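Local structure of periplasmic protein (Legionella pneumophila subsp. pneumophila, 4FGQ) at residues A[107-112]-A[122-127]. The protein is a calcium-dependent periplasmic protease, probably a cysteine proteinase of the bacterial transglutaminase-like family. Residues are numbered along the deposited sequence; the frame is centred on the assembly and turned at random.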
ATOM      1  N   LEU A 107       1.150  -0.711 -10.784  1.00 11.99           N
ATOM      2  CA  LEU A 107       0.562  -0.487  -9.471  1.00 11.12           C
ATOM      3  C   LEU A 107       0.197   0.968  -9.287  1.00 15.46           C
ATOM      4  O   LEU A 107       1.026   1.854  -9.488  1.00 17.28           O
ATOM      5  CB  LEU A 107       1.549  -0.899  -8.375  1.00 12.76           C
ATOM      6  CG  LEU A 107       1.910  -2.386  -8.337  1.00 14.63           C
ATOM      7  CD1 LEU A 107       3.129  -2.598  -7.468  1.00 15.85           C
ATOM      8  CD2 LEU A 107       0.734  -3.184  -7.792  1.00 15.35           C
ATOM      9  N   ARG A 108      -1.049   1.223  -8.904  1.00 12.08           N
ATOM     10  CA  ARG A 108      -1.458   2.592  -8.614  1.00 10.98           C
ATOM     11  C   ARG A 108      -2.250   2.630  -7.340  1.00 12.75           C
ATOM     12  O   ARG A 108      -3.285   1.972  -7.234  1.00 13.31           O
ATOM     13  CB  ARG A 108      -2.284   3.170  -9.765  1.00 13.76           C
ATOM     14  CG  ARG A 108      -1.483   3.351 -11.038  1.00 16.80           C
ATOM     15  CD  ARG A 108      -2.267   4.031 -12.125  1.00 18.08           C
ATOM     16  NE  ARG A 108      -1.508   4.040 -13.377  1.00 21.84           N
ATOM     17  CZ  ARG A 108      -1.983   4.479 -14.541  1.00 28.12           C
ATOM     18  NH1 ARG A 108      -3.220   4.947 -14.622  1.00 32.98           N
ATOM     19  NH2 ARG A 108      -1.219   4.436 -15.624  1.00 27.13           N
ATOM     20  N   ILE A 109      -1.745   3.377  -6.362  1.00 12.28           N
ATOM     21  CA  ILE A 109      -2.480   3.600  -5.133  1.00 11.61           C
ATOM     22  C   ILE A 109      -3.692   4.448  -5.503  1.00 12.41           C
ATOM     23  O   ILE A 109      -3.555   5.484  -6.165  1.00 13.20           O
ATOM     24  CB  ILE A 109      -1.605   4.325  -4.104  1.00 13.03           C
ATOM     25  CG1 ILE A 109      -0.346   3.494  -3.798  1.00 13.28           C
ATOM     26  CG2 ILE A 109      -2.401   4.616  -2.832  1.00 12.68           C
ATOM     27  CD1 ILE A 109       0.772   4.291  -3.083  1.00 13.04           C
ATOM     28  N   THR A 110      -4.886   4.018  -5.093  1.00 11.12           N
ATOM     29  CA  THR A 110      -6.114   4.616  -5.619  1.00 10.31           C
ATOM     30  C   THR A 110      -6.996   5.192  -4.527  1.00 12.17           C
ATOM     31  O   THR A 110      -7.392   4.481  -3.609  1.00 11.56           O
ATOM     32  CB  THR A 110      -6.948   3.577  -6.385  1.00 12.94           C
ATOM     33  OG1 THR A 110      -6.166   3.053  -7.462  1.00 13.53           O
ATOM     34  CG2 THR A 110      -8.214   4.207  -6.965  1.00 15.36           C
ATOM     35  N   TYR A 111      -7.325   6.468  -4.669  1.00 11.94           N
ATOM     36  CA  TYR A 111      -8.236   7.149  -3.757  1.00 10.63           C
ATOM     37  C   TYR A 111      -9.619   7.061  -4.380  1.00 11.97           C
ATOM     38  O   TYR A 111      -9.839   7.528  -5.506  1.00 12.95           O
ATOM     39  CB  TYR A 111      -7.785   8.593  -3.622  1.00 12.21           C
ATOM     40  CG  TYR A 111      -8.596   9.503  -2.718  1.00 13.49           C
ATOM     41  CD1 TYR A 111      -8.147   9.817  -1.450  1.00 19.16           C
ATOM     42  CD2 TYR A 111      -9.750  10.112  -3.170  1.00 15.31           C
ATOM     43  CE1 TYR A 111      -8.854  10.686  -0.637  1.00 16.11           C
ATOM     44  CE2 TYR A 111     -10.459  10.977  -2.369  1.00 16.02           C
ATOM     45  CZ  TYR A 111     -10.008  11.255  -1.103  1.00 15.14           C
ATOM     46  OH  TYR A 111     -10.716  12.126  -0.299  1.00 17.71           O
ATOM     47  N   ALA A 112     -10.549   6.451  -3.654  1.00 12.62           N
ATOM     48  CA  ALA A 112     -11.882   6.207  -4.177  1.00 12.33           C
ATOM     49  C   ALA A 112     -12.941   6.711  -3.202  1.00 14.70           C
ATOM     50  O   ALA A 112     -12.700   6.809  -2.000  1.00 15.48           O
ATOM     51  CB  ALA A 112     -12.079   4.714  -4.450  1.00 13.77           C
ATOM     52  N   MET A 122      -9.043   4.401   0.450  1.00 11.91           N
ATOM     53  CA  MET A 122      -7.872   4.174  -0.397  1.00 12.01           C
ATOM     54  C   MET A 122      -7.605   2.684  -0.518  1.00 10.32           C
ATOM     55  O   MET A 122      -7.688   1.941   0.473  1.00 12.24           O
ATOM     56  CB  MET A 122      -6.643   4.856   0.215  1.00 14.28           C
ATOM     57  CG  MET A 122      -5.423   4.982  -0.694  1.00 16.01           C
ATOM     58  SD  MET A 122      -5.509   6.470  -1.730  1.00 23.32           S
ATOM     59  CE  MET A 122      -4.985   7.783  -0.627  1.00 19.63           C
ATOM     60  N   VAL A 123      -7.285   2.246  -1.733  1.00  9.77           N
ATOM     61  CA  VAL A 123      -6.924   0.857  -2.000  1.00 10.42           C
ATOM     62  C   VAL A 123      -5.686   0.857  -2.880  1.00 12.96           C
ATOM     63  O   VAL A 123      -5.230   1.918  -3.295  1.00 12.94           O
ATOM     64  CB  VAL A 123      -8.047   0.100  -2.730  1.00 10.16           C
ATOM     65  CG1 VAL A 123      -9.308   0.049  -1.849  1.00 13.81           C
ATOM     66  CG2 VAL A 123      -8.347   0.770  -4.073  1.00 10.87           C
ATOM     67  N   LEU A 124      -5.152  -0.329  -3.174  1.00 10.30           N
ATOM     68  CA  LEU A 124      -4.068  -0.444  -4.148  1.00 12.20           C
ATOM     69  C   LEU A 124      -4.622  -1.156  -5.371  1.00  9.69           C
ATOM     70  O   LEU A 124      -5.197  -2.231  -5.246  1.00 11.91           O
ATOM     71  CB  LEU A 124      -2.896  -1.238  -3.563  1.00 13.03           C
ATOM     72  CG  LEU A 124      -1.740  -1.529  -4.529  1.00 10.82           C
ATOM     73  CD1 LEU A 124      -1.219  -0.236  -5.109  1.00 11.49           C
ATOM     74  CD2 LEU A 124      -0.634  -2.251  -3.766  1.00 12.06           C
ATOM     75  N   SER A 125      -4.489  -0.536  -6.543  1.00  9.41           N
ATOM     76  CA  SER A 125      -4.968  -1.138  -7.781  1.00  9.51           C
ATOM     77  C   SER A 125      -3.818  -1.748  -8.570  1.00 11.12           C
ATOM     78  O   SER A 125      -2.786  -1.108  -8.774  1.00 13.57           O
ATOM     79  CB  SER A 125      -5.661  -0.080  -8.653  1.00 11.97           C
ATOM     80  OG  SER A 125      -6.851   0.392  -8.035  1.00 12.39           O
ATOM     81  N   PHE A 126      -3.994  -2.985  -9.014  1.00  9.54           N
ATOM     82  CA  PHE A 126      -2.985  -3.651  -9.836  1.00 10.71           C
ATOM     83  C   PHE A 126      -3.531  -3.771 -11.242  1.00 11.65           C
ATOM     84  O   PHE A 126      -4.630  -4.291 -11.433  1.00 12.06           O
ATOM     85  CB  PHE A 126      -2.685  -5.045  -9.275  1.00 11.07           C
ATOM     86  CG  PHE A 126      -1.957  -5.937 -10.244  1.00 10.92           C
ATOM     87  CD1 PHE A 126      -0.587  -5.821 -10.420  1.00 10.43           C
ATOM     88  CD2 PHE A 126      -2.649  -6.884 -10.996  1.00 12.11           C
ATOM     89  CE1 PHE A 126       0.082  -6.633 -11.324  1.00 11.75           C
ATOM     90  CE2 PHE A 126      -1.982  -7.701 -11.892  1.00 12.98           C
ATOM     91  CZ  PHE A 126      -0.618  -7.575 -12.061  1.00 14.25           C
ATOM     92  N   TYR A 127      -2.777  -3.287 -12.227  1.00 10.19           N
ATOM     93  CA  TYR A 127      -3.217  -3.326 -13.605  1.00 11.42           C
ATOM     94  C   TYR A 127      -2.418  -4.366 -14.382  1.00 13.76           C
ATOM     95  O   TYR A 127      -1.218  -4.172 -14.603  1.00 14.60           O
ATOM     96  CB  TYR A 127      -2.997  -1.955 -14.256  1.00 11.85           C
ATOM     97  CG  TYR A 127      -3.941  -0.876 -13.775  1.00 14.03           C
ATOM     98  CD1 TYR A 127      -3.742  -0.240 -12.559  1.00 17.10           C
ATOM     99  CD2 TYR A 127      -5.025  -0.491 -14.547  1.00 14.77           C
ATOM    100  CE1 TYR A 127      -4.608   0.760 -12.125  1.00 16.61           C
ATOM    101  CE2 TYR A 127      -5.895   0.501 -14.116  1.00 15.90           C
ATOM    102  CZ  TYR A 127      -5.676   1.115 -12.911  1.00 18.08           C
ATOM    103  OH  TYR A 127      -6.544   2.103 -12.499  1.00 20.43           O
TER
HETATM  104  O   HOH W   1      -5.529   4.869 -12.874  1.00 28.25           O
HETATM  105  O   HOH W   2      -6.932   3.279 -10.131  1.00 27.38           O
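Arg108 pairs with Ser125 and Thr110 with Val123 through two reciprocal sets of backbone hydrogen bonds, nearly straight where Arg108 N meets Ser125 O (2.9 Å) and Thr110 N meets Val123 O (2.8 Å). Weaker CA-H...O contacts run from Leu107 CA to Ser125 O and from Met122 CA to Thr110 O. On the face bearing Thr110 and Ser125 the two hydroxyls meet at 2.8 Å between Thr110 OG1 and Ser125 OG, each oxygen anti to its own carbonyl carbon. Water 2, in the plane of the Tyr127 ring, joins Tyr127 OH to Thr110 OG1; water 1 links the same OH to Arg108 NH1. Extended from CG to NE, Arg108 crosses the Tyr127 side chain at about a right angle, with Arg108 CD 4.0 Å from Tyr127 CE1, and Trp165 makes a cation-pi contact with Arg108. The two strands form a beta hairpin, 107-114 with 119-126, central in an antiparallel sheet and flanked by strands 135-137 and 153-159. The face bearing Leu107, Ile109, Tyr111, Met122, Leu124 and Phe126 carries the apolar contacts, with Leu107, Leu124 and Met122 reaching helix 86-100. Leu107 CD2 meets the Phe126 ring edge, 4.0 Å from Phe126 CD1, and Ile109 uses CG1 against Leu124 CD1 and CG2 against Met122 CG (3.7 Å). Bent at chi2 (86°) and chi3, Met122 brings SD to 3.6 Å from Tyr111 CB and CE to the Tyr111 ring edge, a Met-aromatic contact; the Met122 side chain also touches Glu87, a residue of the calcium site, which holds no calcium in this model.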